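Local coordinates for protein putative solute-binding component of ABC transporter (Clostridium phytofermentans, PDB 4YS6) that probably binds carbohydrate as the solute-capturing component of an ABC transporter, and holds beta-D-glucopyranose in the crystal, at residues Y151-E154 / L158-A161; F181-A186 / G204-E209; E209-A214 / Q222-A227. One frame throughout, in Å; residues are numbered along the deposited sequence.

All three contacts lie in the lobe built on the parallel sheet of strands 199-200, 165-170, 241-244 and 267-268. Contacts 2 and 3 are neighbours, their centres 12 Å apart: they share Glu-209 and helix 208-211, and Val-211 CG2 of contact 3 lies 3.8 Å from Tyr-183 CE1 of contact 2. Contact 1 stands apart, its centre 18 Å from that of contact 2 and 25 Å from that of contact 3, but helix 177-195, which carries Tyr-183, also packs on Leu-158. Contact 2 holds a residue of the sugar pocket, Phe-182, which touches the bound glucose, while the side chain of Phe-208 is about 11 Å from the sugar.

Contact 1: Y151-E154 / L158-A161; sequences YIKE and LETA. With NA (sodium ion), chain F.
The flat group at the heart of this contact is the peptide carbonyl of Lys-153, met in its own plane by the backbone N-H of Leu-158. The hydrogen bond from Leu-158 N to Lys-153 O measures 3.0 Å with an N-H...O angle of 167°, so it is nearly straight. It spans five residues, a 6→1 bond at the C-terminal end of helix 141-155, where this lobe of a periplasmic-binding-protein fold turns toward strand 165-170. A second grip on the same oxygen comes from water 1, which donates to Lys-153 O at 2.9 Å and accepts from Glu-159 N, so that two successive N-H groups, one directly and one through water, reach the same carbonyl.

The side chains pack beside this junction. Leu-158 lies over the helix backbone, its CD1 3.8 Å from Lys-153 CA, and it also packs on Leu-190 and Tyr-193 of helix 177-195. Lys-153 has CG anti to its own N (chi1 173°) and stays extended to the amine, which carries its methylenes past Leu-158 CB and across Glu-159. There Lys-153 CE meets Glu-159 CG at 3.5 Å. The salt bridge from Lys-153 NZ to Glu-159 OE2 is long, and NZ also makes a weak hydrogen bond to Tyr-193 OH.

At Glu-154, one residue on, the backbone carbonyl binds a sodium ion, with Glu-154 O 2.4 Å from the metal; Asn-157 OD1 from the intervening turn is a further ligand, and water 2 joins them at 2.4 Å from the ion.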
# COMPACT_ATOMS: atom_id res chain seq x y z
N TYR A 151 8.84 10.73 10.15
CA TYR A 151 8.97 9.97 11.41
C TYR A 151 10.43 9.65 11.67
O TYR A 151 10.94 9.87 12.76
CB TYR A 151 8.13 8.69 11.38
CG TYR A 151 8.18 7.98 12.71
CD1 TYR A 151 7.36 8.38 13.76
CD2 TYR A 151 9.07 6.95 12.94
CE1 TYR A 151 7.40 7.74 14.99
CE2 TYR A 151 9.13 6.32 14.16
CZ TYR A 151 8.29 6.71 15.18
OH TYR A 151 8.37 6.10 16.41
N ILE A 152 11.11 9.12 10.66
CA ILE A 152 12.53 8.80 10.78
C ILE A 152 13.35 10.07 11.01
O ILE A 152 14.22 10.09 11.87
CB ILE A 152 13.01 8.05 9.53
CG1 ILE A 152 12.38 6.65 9.51
CG2 ILE A 152 14.53 7.96 9.50
CD1 ILE A 152 12.65 5.83 8.30
N LYS A 153 13.06 11.11 10.24
CA LYS A 153 13.76 12.39 10.41
C LYS A 153 13.63 12.94 11.85
O LYS A 153 14.61 13.43 12.43
CB LYS A 153 13.23 13.41 9.41
CG LYS A 153 13.79 14.81 9.62
CD LYS A 153 13.40 15.73 8.46
CE LYS A 153 13.77 17.17 8.75
NZ LYS A 153 13.56 18.06 7.56
N GLU A 154 12.43 12.87 12.41
CA GLU A 154 12.19 13.33 13.78
C GLU A 154 12.90 12.45 14.79
O GLU A 154 13.54 12.96 15.67
CB GLU A 154 10.69 13.34 14.10
CG GLU A 154 9.99 14.62 13.70
CD GLU A 154 10.32 15.78 14.62
OE1 GLU A 154 10.93 15.54 15.68
OE2 GLU A 154 9.98 16.93 14.29
N LEU A 158 17.43 14.45 12.69
CA LEU A 158 18.28 14.80 11.55
C LEU A 158 18.46 16.29 11.37
O LEU A 158 19.47 16.70 10.82
CB LEU A 158 17.71 14.21 10.28
CG LEU A 158 17.66 12.68 10.24
CD1 LEU A 158 17.21 12.20 8.88
CD2 LEU A 158 18.97 12.01 10.59
N GLU A 159 17.54 17.12 11.85
CA GLU A 159 17.71 18.57 11.68
C GLU A 159 18.88 19.10 12.47
O GLU A 159 19.38 20.20 12.18
CB GLU A 159 16.44 19.32 12.10
CG GLU A 159 15.31 19.20 11.09
CD GLU A 159 14.27 20.30 11.22
OE1 GLU A 159 14.27 21.02 12.25
OE2 GLU A 159 13.44 20.44 10.30
N THR A 160 19.31 18.34 13.47
CA THR A 160 20.34 18.81 14.38
C THR A 160 21.51 17.86 14.63
O THR A 160 22.49 18.26 15.25
CB THR A 160 19.71 19.15 15.75
OG1 THR A 160 19.15 17.97 16.33
CG2 THR A 160 18.59 20.19 15.55
N ALA A 161 21.44 16.63 14.14
CA ALA A 161 22.46 15.65 14.48
C ALA A 161 23.49 15.53 13.37
O ALA A 161 23.18 15.70 12.19
CB ALA A 161 21.82 14.29 14.76
NA NA F . 13.62 14.75 17.20
O HOH W 1 14.85 16.28 13.13
O HOH W 2 13.96 16.44 18.84

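Contact 2: F181-A186 / G204-E209; sequences FFYGGA and GSVAFE
Tyr-183, projecting from helix 177-195, carries nearly the whole contact with the chain that leads into helix 208-211. Its interactions fall into three kinds.

The polar one is at the tip. Tyr-183 OH donates to Val-206 O at 2.7 Å, and that oxygen lies at the edge of the phenol ring, near its plane. Seen from the acceptor, the C=O...OH angle is 131° and the hydroxyl is tilted out of the carbonyl plane. Phe-208 N also comes within 3.4 Å of Tyr-183 OH, but the angle is too poor for a bond.

The aromatic interaction is an edge-to-face, or T-shaped, pair. Phe-208 turns its edge toward the face of Tyr-183, with planes at 78° and centroids 5.5 Å apart. The leading atom is Phe-208 CD1, which sits over the root of the phenol, 3.7 Å from Tyr-183 CG.

Third comes a CH-pi contact: Phe-208 CB stands over the same face, 4.1 Å from the centroid of the Tyr-183 ring, displaced toward the hydroxyl half of the ring. CB and CD1 of one residue thus span the phenol from its outer part to its base. Tyr-183 reaches this position with CG opposite its backbone N (chi1 173°), which sends the ring out from the helix toward 204-209.

Beyond the two segments, Tyr-183 also packs on Val-211, and Phe-208 on Thr-171. The preceding residue on the helix, Phe-182, belongs to the glucose pocket.

Chemically, the hydroxyl bond holds the far end of the phenol while Phe-208 packs on one face. Together they would limit both the reach and the rotation of the ring, joining the pocket-bearing helix to the N-terminal end of helix 208-211, where Ala-207 is the N-cap residue.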
# COMPACT_ATOMS: atom_id res chain seq x y z
N PHE A 181 5.12 6.21 -5.27
CA PHE A 181 4.68 7.31 -4.43
C PHE A 181 5.09 7.17 -2.97
O PHE A 181 5.47 8.18 -2.34
CB PHE A 181 3.16 7.45 -4.53
CG PHE A 181 2.74 8.17 -5.77
CD1 PHE A 181 2.85 7.58 -7.01
CD2 PHE A 181 2.27 9.48 -5.68
CE1 PHE A 181 2.50 8.27 -8.14
CE2 PHE A 181 1.90 10.17 -6.80
CZ PHE A 181 2.02 9.57 -8.04
N PHE A 182 5.02 5.97 -2.40
CA PHE A 182 5.47 5.79 -1.02
C PHE A 182 6.98 6.10 -0.93
O PHE A 182 7.45 6.77 -0.02
CB PHE A 182 5.21 4.37 -0.51
CG PHE A 182 3.76 3.93 -0.56
CD1 PHE A 182 2.72 4.79 -0.26
CD2 PHE A 182 3.46 2.63 -0.92
CE1 PHE A 182 1.43 4.36 -0.31
CE2 PHE A 182 2.16 2.19 -0.98
CZ PHE A 182 1.14 3.06 -0.65
N TYR A 183 7.74 5.58 -1.90
CA TYR A 183 9.19 5.79 -1.95
C TYR A 183 9.49 7.27 -2.17
O TYR A 183 10.33 7.85 -1.48
CB TYR A 183 9.80 4.92 -3.05
CG TYR A 183 11.27 5.13 -3.33
CD1 TYR A 183 12.24 4.41 -2.66
CD2 TYR A 183 11.67 6.04 -4.28
CE1 TYR A 183 13.58 4.62 -2.93
CE2 TYR A 183 12.99 6.25 -4.55
CZ TYR A 183 13.95 5.53 -3.87
OH TYR A 183 15.28 5.77 -4.16
N GLY A 184 8.79 7.89 -3.12
CA GLY A 184 9.04 9.27 -3.46
C GLY A 184 8.77 10.20 -2.30
O GLY A 184 9.55 11.12 -2.05
N GLY A 185 7.66 9.97 -1.61
CA GLY A 185 7.32 10.79 -0.45
C GLY A 185 8.35 10.70 0.65
O GLY A 185 8.79 11.72 1.20
N ALA A 186 8.78 9.48 0.96
CA ALA A 186 9.75 9.27 2.03
C ALA A 186 11.11 9.83 1.64
O ALA A 186 11.79 10.46 2.46
CB ALA A 186 9.85 7.80 2.37
N GLY A 204 24.33 -0.09 0.35
CA GLY A 204 24.41 0.69 -0.88
C GLY A 204 23.13 0.71 -1.72
O GLY A 204 23.08 1.35 -2.77
N SER A 205 22.08 0.03 -1.27
CA SER A 205 20.82 -0.01 -2.01
C SER A 205 19.91 1.13 -1.62
O SER A 205 19.32 1.11 -0.54
CB SER A 205 20.12 -1.34 -1.80
OG SER A 205 20.96 -2.37 -2.29
N VAL A 206 19.83 2.12 -2.49
CA VAL A 206 19.01 3.30 -2.25
C VAL A 206 17.99 3.51 -3.36
O VAL A 206 16.84 3.87 -3.09
CB VAL A 206 19.88 4.54 -2.14
CG1 VAL A 206 19.03 5.80 -1.94
CG2 VAL A 206 20.89 4.40 -0.99
N ALA A 207 18.42 3.29 -4.59
CA ALA A 207 17.55 3.45 -5.76
C ALA A 207 16.32 2.57 -5.69
O ALA A 207 16.37 1.46 -5.17
CB ALA A 207 18.31 3.16 -7.02
N PHE A 208 15.20 3.07 -6.23
CA PHE A 208 13.92 2.37 -6.17
C PHE A 208 14.06 0.93 -6.63
O PHE A 208 13.57 0.02 -5.96
CB PHE A 208 12.88 3.09 -7.04
CG PHE A 208 11.53 2.42 -7.06
CD1 PHE A 208 10.63 2.61 -6.03
CD2 PHE A 208 11.16 1.59 -8.11
CE1 PHE A 208 9.41 2.00 -6.04
CE2 PHE A 208 9.92 0.98 -8.13
CZ PHE A 208 9.04 1.18 -7.09
N GLU A 209 14.74 0.75 -7.77
CA GLU A 209 14.93 -0.58 -8.34
C GLU A 209 15.61 -1.54 -7.39
O GLU A 209 15.33 -2.75 -7.42
CB GLU A 209 15.75 -0.49 -9.63
CG GLU A 209 17.12 0.17 -9.44
CD GLU A 209 17.93 0.26 -10.72
OE1 GLU A 209 17.60 -0.45 -11.70
OE2 GLU A 209 18.91 1.04 -10.75

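Contact 3: E209-A214 / Q222-A227; sequences EKVATA and QNRMDA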
# COMPACT_ATOMS: atom_id res chain seq x y z
N GLU A 209 14.74 0.75 -7.77
CA GLU A 209 14.93 -0.58 -8.34
C GLU A 209 15.61 -1.54 -7.39
O GLU A 209 15.33 -2.75 -7.42
CB GLU A 209 15.75 -0.49 -9.63
CG GLU A 209 17.12 0.17 -9.44
CD GLU A 209 17.93 0.26 -10.72
OE1 GLU A 209 17.60 -0.45 -11.70
OE2 GLU A 209 18.91 1.04 -10.75
N LYS A 210 16.55 -1.03 -6.59
CA LYS A 210 17.35 -1.87 -5.70
C LYS A 210 16.62 -2.20 -4.38
O LYS A 210 16.96 -3.18 -3.72
CB LYS A 210 18.67 -1.18 -5.38
CG LYS A 210 19.63 -0.99 -6.56
CD LYS A 210 21.00 -0.53 -6.04
CE LYS A 210 22.04 -0.32 -7.15
NZ LYS A 210 21.73 0.83 -8.06
N VAL A 211 15.66 -1.38 -3.98
CA VAL A 211 15.00 -1.57 -2.69
C VAL A 211 13.57 -2.10 -2.80
O VAL A 211 12.93 -2.38 -1.77
CB VAL A 211 14.98 -0.26 -1.88
CG1 VAL A 211 16.41 0.17 -1.61
CG2 VAL A 211 14.23 0.84 -2.60
N ALA A 212 13.08 -2.24 -4.03
CA ALA A 212 11.74 -2.75 -4.28
C ALA A 212 11.64 -4.21 -3.87
O ALA A 212 12.58 -4.96 -4.00
CB ALA A 212 11.38 -2.60 -5.75
N THR A 213 10.48 -4.60 -3.36
CA THR A 213 10.26 -5.96 -2.87
C THR A 213 9.21 -6.62 -3.74
O THR A 213 8.04 -6.27 -3.69
CB THR A 213 9.80 -6.00 -1.39
OG1 THR A 213 10.69 -5.23 -0.56
CG2 THR A 213 9.77 -7.46 -0.85
N ALA A 214 9.62 -7.61 -4.53
CA ALA A 214 8.70 -8.32 -5.40
C ALA A 214 7.45 -8.86 -4.69
O ALA A 214 7.54 -9.52 -3.64
CB ALA A 214 9.44 -9.46 -6.09
N GLN A 222 12.14 -10.61 4.24
CA GLN A 222 12.88 -11.29 5.30
C GLN A 222 14.22 -11.83 4.79
O GLN A 222 15.24 -11.69 5.45
CB GLN A 222 12.02 -12.40 5.89
CG GLN A 222 12.65 -13.08 7.06
CD GLN A 222 11.70 -14.04 7.73
OE1 GLN A 222 10.50 -14.01 7.48
NE2 GLN A 222 12.24 -14.89 8.59
N ASN A 223 14.21 -12.46 3.62
CA ASN A 223 15.41 -13.05 3.05
C ASN A 223 16.45 -11.96 2.73
O ASN A 223 17.65 -12.14 2.98
CB ASN A 223 15.06 -13.86 1.81
CG ASN A 223 14.42 -15.20 2.15
OD1 ASN A 223 14.59 -15.71 3.25
ND2 ASN A 223 13.69 -15.77 1.20
N ARG A 224 16.00 -10.83 2.20
CA ARG A 224 16.92 -9.74 1.89
C ARG A 224 17.46 -9.12 3.19
O ARG A 224 18.67 -8.88 3.29
CB ARG A 224 16.23 -8.70 1.02
CG ARG A 224 17.07 -7.44 0.78
CD ARG A 224 16.48 -6.47 -0.27
NE ARG A 224 17.28 -5.27 -0.22
CZ ARG A 224 16.85 -4.07 0.17
NH1 ARG A 224 15.57 -3.83 0.39
NH2 ARG A 224 17.72 -3.08 0.25
N MSE A 225 16.61 -8.90 4.19
CA MSE A 225 17.09 -8.34 5.45
C MSE A 225 18.07 -9.30 6.13
O MSE A 225 19.08 -8.85 6.69
CB MSE A 225 15.92 -7.99 6.38
CG MSE A 225 16.32 -7.34 7.70
SE MSE A 225 16.87 -5.44 7.41
CE MSE A 225 18.72 -5.55 7.77
N ASP A 226 17.81 -10.61 6.05
CA ASP A 226 18.76 -11.56 6.65
C ASP A 226 20.15 -11.45 6.02
O ASP A 226 21.19 -11.52 6.72
CB ASP A 226 18.26 -12.99 6.52
CG ASP A 226 18.57 -13.81 7.75
OD1 ASP A 226 17.98 -13.52 8.82
OD2 ASP A 226 19.41 -14.73 7.66
N ALA A 227 20.18 -11.27 4.71
CA ALA A 227 21.44 -11.16 3.98
C ALA A 227 22.13 -9.85 4.30
O ALA A 227 23.35 -9.78 4.41
CB ALA A 227 21.18 -11.30 2.48
O HOH W 3 13.37 -5.46 -0.85
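Arg-224 crosses from helix 218-232 to the end of helix 208-211, where it meets the backbone of Lys-210 and Val-211. Its CB already points at that segment, and the chain runs extended through CG and CD to NE (chi1 173°), spanning the gap before any close approach. Arg-224 NE is the first atom to arrive, 4.1 Å from Lys-210 O. That carbonyl oxygen stands over the centre of one guanidinium face, 4.0 Å from Arg-224 CZ. The tips diverge: Arg-224 NH2 packs against Val-211 CG1 at 4.0 Å, while Arg-224 NH1 comes within 3.7 Å of Val-211 O.

No direct hydrogen bond crosses. Instead Arg-224 NH1 donates to water 3 at 3.0 Å, and the water in turn donates to Val-211 O at 3.2 Å and to Thr-213 OG1 at 2.7 Å. The guanidinium also forms a cation-pi pair with Phe-170.

The contact is thus partly van der Waals packing and partly a bridge through water 3: a cation also bonded through NH1 to Ile-169 O of strand 165-170 lies beside carbonyls at the C-terminal end of a short helix, whose partial negative charge it would be expected to offset.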